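Local coordinates for malonyl CoA-acyl carrier protein transacylase (Staphylococcus aureus, PDB 3IM9), which catalyses transfer of the malonyl group from malonyl-CoA to holo-acyl carrier protein, supplying malonyl-ACP for fatty acid biosynthesis, at residues Ala106-Ser111 with Asp229-Val234; Val24-Asp29 with Glu54-Asp59. All coordinates share one frame; numbering follows the deposited sequence.

How the interactions relate
Both contacts belong to the acyl transferase domain, and each closes the C-terminal end of a helix with a loop, far away in sequence in interaction 1 and 25 residues away in interaction 2. Neither is fully buried, and they share no helix or strand: their centres are 27 Å apart and their nearest atoms about 15 Å. Interaction 1 finishes helix 99-106, which follows the probable nucleophile Ser97, and mixes a small apolar patch with a charged, water-bridged outer edge. Interaction 2, away from the annotated sites, sets a turn from 24-29 against the end of helix 52-57; here methionines and a phenylalanine do most of the work, and no salt bridge crosses it.

Interaction 1. Residues Ala106-Ser111 with Asp229-Val234; sequences AADVLS and DAKFPV
Phe232 holds CG between its own backbone N and carbonyl carbon (chi1 43°), the crowded position, and its ring lies against Ala107 at the end of helix 99-106. That helix follows the probable nucleophile Ser97, whose surroundings fit the nucleophile elbow (GxSxG) of the acyl transferase fold, and Ala107 is the first residue to leave helical geometry. The Ala107 methyl lies over one face of the ring, offset toward the rim, in a CH-pi contact with CB 4.2 Å from the Phe232 centroid. Beyond the ring, the same methyl touches Ala230 CB and Val234 CG2, each at 3.9 Å, so one small side chain sits among three residues of 229-234. Val109 extends this apolar patch by setting CG2 against Ala230 CB at 3.6 Å. Ala106 also touches Ile14 and Phe16 of strand 11-16.

Just past the helix, the Ala107 carbonyl accepts the Lys231 N-H in its plane and on a lone pair; the bond is 2.9 Å between N and O and nearly straight (167°). This ties the loop to the chain as it leaves the helix. On the more exposed side, the Lys231 side chain runs out extended and then bends at chi4 (31°), crossing Asp108 obliquely. Its NZ makes a long salt bridge of 3.4 Å to Asp108 OD2, and the oxygen also rests close to the CD and CE methylenes. Asp229 points its CB away from 106-111, and its OD1 accepts the backbone N-H of Lys246. One water completes the seam, giving one hydrogen to Asp108 O (3.0 Å) and the other to Asp229 O (2.9 Å), while Lys231 NZ donates to it only weakly.

Interaction 2. Residues Val24-Asp29 with Glu54-Asp59; sequences VGMAQD and ETMFTD
Met26 and Met56 cross at about a right angle where the turn Gly25-Gln28 lies against the end of helix 52-57. Met26 holds CG between its backbone N and carbonyl carbon (chi1 59°), which sets that methylene 3.9 Å from Met56 CB. The Met56 chain is bent at chi3 (70°), bringing CE back to the Ala27 methyl at 3.7 Å. His77 of helix 67-84 also touches Met26, Ala27 and Met56.

Phe57 CB points away from the turn overall, but the ring still lies against it. Met26 O lies in the ring plane at the edge, 3.3 Å from CD1, while Gln28 CA covers one face, 3.9 Å from the ring centroid. The Gln28 side chain runs past Phe57 in the opposite direction, with CB against CD1 and the amide tilted 40° from the ring.

The backbones are joined by a hydrogen bond from Gly25 N to Met56 O at 2.8 Å. At the outer end Val24 spreads its methyls, CG1 3.6 Å from Thr58 O and CG2 4.0 Å from Asp59 CB, these two side chains also meeting at about a right angle; the Asp59 carboxylate itself is held by the backbone N atoms of Lys63 and Leu64.

The arrangement is a type II beta turn, closed by Gln28 N to Gly25 O, docked on a helix C-terminus within the acyl transferase domain.

Interaction 1. Residues Ala106-Ser111 with Asp229-Val234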
loop_
_atom_site.group_PDB
_atom_site.type_symbol
_atom_site.label_atom_id
_atom_site.label_comp_id
_atom_site.label_asym_id
_atom_site.label_seq_id
_atom_site.Cartn_x
_atom_site.Cartn_y
_atom_site.Cartn_z
ATOM N N ALA A 106 -5.157 7.919 -9.026
ATOM C CA ALA A 106 -5.059 7.428 -10.416
ATOM C C ALA A 106 -6.497 7.357 -11.053
ATOM O O ALA A 106 -6.684 7.718 -12.255
ATOM C CB ALA A 106 -4.392 6.037 -10.483
ATOM N N ALA A 107 -7.472 6.951 -10.235
ATOM C CA ALA A 107 -8.866 6.696 -10.717
ATOM C C ALA A 107 -9.703 7.951 -10.498
ATOM O O ALA A 107 -10.931 7.881 -10.731
ATOM C CB ALA A 107 -9.448 5.523 -9.912
ATOM N N ASP A 108 -9.126 9.071 -10.096
ATOM C CA ASP A 108 -9.858 10.326 -9.910
ATOM C C ASP A 108 -10.946 10.276 -8.864
ATOM O O ASP A 108 -11.846 11.147 -8.811
ATOM C CB ASP A 108 -10.459 10.748 -11.285
ATOM C CG ASP A 108 -9.391 11.409 -12.170
ATOM O OD1 ASP A 108 -8.293 11.796 -11.605
ATOM O OD2 ASP A 108 -9.588 11.490 -13.422
ATOM N N VAL A 109 -10.797 9.335 -7.920
ATOM C CA VAL A 109 -11.590 9.418 -6.685
ATOM C C VAL A 109 -11.256 10.624 -5.859
ATOM O O VAL A 109 -12.090 11.230 -5.204
ATOM C CB VAL A 109 -11.440 8.069 -5.891
ATOM C CG1 VAL A 109 -12.128 8.240 -4.559
ATOM C CG2 VAL A 109 -11.935 6.904 -6.708
ATOM N N LEU A 110 -9.963 10.904 -5.737
ATOM C CA LEU A 110 -9.463 11.999 -4.970
ATOM C C LEU A 110 -8.468 12.767 -5.868
ATOM O O LEU A 110 -7.763 12.131 -6.644
ATOM C CB LEU A 110 -8.645 11.550 -3.745
ATOM C CG LEU A 110 -9.478 10.906 -2.631
ATOM C CD1 LEU A 110 -8.427 10.352 -1.573
ATOM C CD2 LEU A 110 -10.469 11.881 -1.914
ATOM N N SER A 111 -8.419 14.076 -5.680
ATOM C CA SER A 111 -7.347 14.855 -6.322
ATOM C C SER A 111 -6.014 14.594 -5.546
ATOM O O SER A 111 -6.068 14.214 -4.312
ATOM C CB SER A 111 -7.633 16.371 -6.295
ATOM O OG SER A 111 -7.594 16.906 -4.963
ATOM N N ASP A 229 -16.700 9.274 -7.713
ATOM C CA ASP A 229 -16.689 7.898 -8.228
ATOM C C ASP A 229 -15.367 7.598 -8.956
ATOM O O ASP A 229 -14.710 8.521 -9.439
ATOM C CB ASP A 229 -17.874 7.664 -9.166
ATOM C CG ASP A 229 -19.197 7.605 -8.429
ATOM O OD1 ASP A 229 -19.199 7.241 -7.234
ATOM O OD2 ASP A 229 -20.237 7.924 -9.044
ATOM N N ALA A 230 -14.969 6.324 -9.040
ATOM C CA ALA A 230 -13.702 5.978 -9.711
ATOM C C ALA A 230 -13.969 5.880 -11.230
ATOM O O ALA A 230 -15.006 5.258 -11.639
ATOM C CB ALA A 230 -13.218 4.613 -9.170
ATOM N N LYS A 231 -13.007 6.320 -12.035
ATOM C CA LYS A 231 -13.115 6.175 -13.476
ATOM C C LYS A 231 -12.835 4.771 -13.999
ATOM O O LYS A 231 -13.230 4.410 -15.132
ATOM C CB LYS A 231 -12.191 7.208 -14.132
ATOM C CG LYS A 231 -12.707 8.659 -14.138
ATOM C CD LYS A 231 -11.676 9.568 -14.895
ATOM C CE LYS A 231 -12.090 11.046 -15.114
ATOM N NZ LYS A 231 -12.945 11.492 -14.035
ATOM N N PHE A 232 -12.225 3.895 -13.181
ATOM C CA PHE A 232 -12.048 2.470 -13.509
ATOM C C PHE A 232 -11.951 1.831 -12.087
ATOM O O PHE A 232 -11.663 2.581 -11.124
ATOM C CB PHE A 232 -10.814 2.186 -14.420
ATOM C CG PHE A 232 -9.569 2.953 -14.012
ATOM C CD1 PHE A 232 -9.298 4.223 -14.564
ATOM C CD2 PHE A 232 -8.659 2.445 -13.033
ATOM C CE1 PHE A 232 -8.187 4.960 -14.205
ATOM C CE2 PHE A 232 -7.536 3.227 -12.654
ATOM C CZ PHE A 232 -7.296 4.471 -13.158
ATOM N N PRO A 233 -12.232 0.514 -11.987
ATOM C CA PRO A 233 -12.359 -0.091 -10.628
ATOM C C PRO A 233 -11.013 -0.103 -9.845
ATOM O O PRO A 233 -9.957 -0.420 -10.370
ATOM C CB PRO A 233 -12.775 -1.531 -10.891
ATOM C CG PRO A 233 -13.471 -1.517 -12.376
ATOM C CD PRO A 233 -12.643 -0.415 -13.059
ATOM N N VAL A 234 -11.179 0.206 -8.565
ATOM C CA VAL A 234 -10.072 0.167 -7.562
ATOM C C VAL A 234 -10.344 -1.153 -6.822
ATOM O O VAL A 234 -11.444 -1.299 -6.181
ATOM C CB VAL A 234 -10.155 1.334 -6.642
ATOM C CG1 VAL A 234 -9.032 1.201 -5.568
ATOM C CG2 VAL A 234 -10.071 2.688 -7.382
HETATM O O HOH W 1 -14.007 10.856 -10.915
#

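Interaction 2. Residues Val24-Asp29 with Glu54-Asp59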
loop_
_atom_site.group_PDB
_atom_site.type_symbol
_atom_site.label_atom_id
_atom_site.label_comp_id
_atom_site.label_asym_id
_atom_site.label_seq_id
_atom_site.Cartn_x
_atom_site.Cartn_y
_atom_site.Cartn_z
ATOM N N VAL A 24 15.710 6.734 0.519
ATOM C CA VAL A 24 16.263 8.055 0.403
ATOM C C VAL A 24 16.771 8.256 -1.019
ATOM O O VAL A 24 17.449 7.406 -1.633
ATOM C CB VAL A 24 17.368 8.340 1.414
ATOM C CG1 VAL A 24 17.833 9.808 1.217
ATOM C CG2 VAL A 24 16.836 8.048 2.816
ATOM N N GLY A 25 16.340 9.375 -1.607
ATOM C CA GLY A 25 16.679 9.730 -2.988
ATOM C C GLY A 25 15.450 9.592 -3.897
ATOM O O GLY A 25 15.480 10.001 -5.067
ATOM N N MET A 26 14.367 9.007 -3.384
ATOM C CA MET A 26 13.170 8.752 -4.200
ATOM C C MET A 26 12.637 10.037 -4.831
ATOM O O MET A 26 12.416 11.060 -4.136
ATOM C CB MET A 26 12.086 8.050 -3.382
ATOM C CG MET A 26 11.653 8.865 -2.140
ATOM S SD MET A 26 10.627 7.879 -0.973
ATOM C CE MET A 26 9.044 7.792 -1.894
ATOM N N ALA A 27 12.458 9.945 -6.171
ATOM C CA ALA A 27 11.920 11.040 -7.017
ATOM C C ALA A 27 12.939 12.140 -7.293
ATOM O O ALA A 27 12.548 13.108 -7.990
ATOM C CB ALA A 27 10.546 11.598 -6.446
ATOM N N GLN A 28 14.165 12.012 -6.787
ATOM C CA GLN A 28 15.102 13.149 -6.990
ATOM C C GLN A 28 15.404 13.323 -8.503
ATOM O O GLN A 28 15.645 14.443 -8.927
ATOM C CB GLN A 28 16.320 12.984 -6.091
ATOM C CG GLN A 28 17.207 11.990 -6.644
ATOM C CD GLN A 28 18.338 11.735 -5.676
ATOM O OE1 GLN A 28 18.926 10.652 -5.735
ATOM N NE2 GLN A 28 18.572 12.686 -4.684
ATOM N N ASP A 29 15.286 12.253 -9.269
ATOM C CA ASP A 29 15.517 12.324 -10.674
ATOM C C ASP A 29 14.407 12.993 -11.432
ATOM O O ASP A 29 14.622 13.458 -12.606
ATOM C CB ASP A 29 15.834 10.943 -11.219
ATOM C CG ASP A 29 14.678 9.903 -11.004
ATOM O OD1 ASP A 29 14.578 8.969 -11.838
ATOM O OD2 ASP A 29 13.943 10.107 -10.009
ATOM N N GLU A 54 12.872 17.497 0.961
ATOM C CA GLU A 54 14.170 17.217 1.629
ATOM C C GLU A 54 14.105 15.809 2.222
ATOM O O GLU A 54 15.004 15.004 2.049
ATOM C CB GLU A 54 14.392 18.243 2.709
ATOM C CG GLU A 54 15.838 18.038 3.332
ATOM C CD GLU A 54 16.051 16.850 4.214
ATOM O OE1 GLU A 54 15.133 16.516 4.975
ATOM O OE2 GLU A 54 17.172 16.308 4.141
ATOM N N THR A 55 12.925 15.503 2.764
ATOM C CA THR A 55 12.759 14.198 3.445
ATOM C C THR A 55 12.865 13.054 2.438
ATOM O O THR A 55 13.525 12.019 2.716
ATOM C CB THR A 55 11.465 14.152 4.226
ATOM O OG1 THR A 55 11.485 15.183 5.204
ATOM C CG2 THR A 55 11.323 12.793 5.027
ATOM N N MET A 56 12.301 13.264 1.225
ATOM C CA MET A 56 12.388 12.274 0.161
ATOM C C MET A 56 13.841 12.156 -0.420
ATOM O O MET A 56 14.363 11.058 -0.696
ATOM C CB MET A 56 11.446 12.618 -1.000
ATOM C CG MET A 56 9.975 12.398 -0.527
ATOM S SD MET A 56 8.807 13.074 -1.701
ATOM C CE MET A 56 8.991 11.921 -3.099
ATOM N N PHE A 57 14.471 13.293 -0.671
ATOM C CA PHE A 57 15.697 13.273 -1.459
ATOM C C PHE A 57 16.973 13.082 -0.656
ATOM O O PHE A 57 17.876 12.436 -1.254
ATOM C CB PHE A 57 15.869 14.624 -2.242
ATOM C CG PHE A 57 14.725 14.979 -3.191
ATOM C CD1 PHE A 57 13.765 14.059 -3.682
ATOM C CD2 PHE A 57 14.658 16.343 -3.649
ATOM C CE1 PHE A 57 12.703 14.463 -4.560
ATOM C CE2 PHE A 57 13.630 16.692 -4.526
ATOM C CZ PHE A 57 12.671 15.789 -5.011
ATOM N N THR A 58 17.091 13.639 0.548
ATOM C CA THR A 58 18.328 13.538 1.291
ATOM C C THR A 58 18.072 13.064 2.751
ATOM O O THR A 58 18.990 12.467 3.345
ATOM C CB THR A 58 19.101 14.870 1.299
ATOM O OG1 THR A 58 18.240 15.949 1.583
ATOM C CG2 THR A 58 19.587 15.158 -0.115
ATOM N N ASP A 59 16.891 13.321 3.331
ATOM C CA ASP A 59 16.471 12.885 4.665
ATOM C C ASP A 59 17.558 13.110 5.729
ATOM O O ASP A 59 17.968 12.170 6.427
ATOM C CB ASP A 59 16.057 11.457 4.655
ATOM C CG ASP A 59 15.264 11.106 5.901
ATOM O OD1 ASP A 59 15.183 9.865 6.193
ATOM O OD2 ASP A 59 14.710 12.021 6.539
#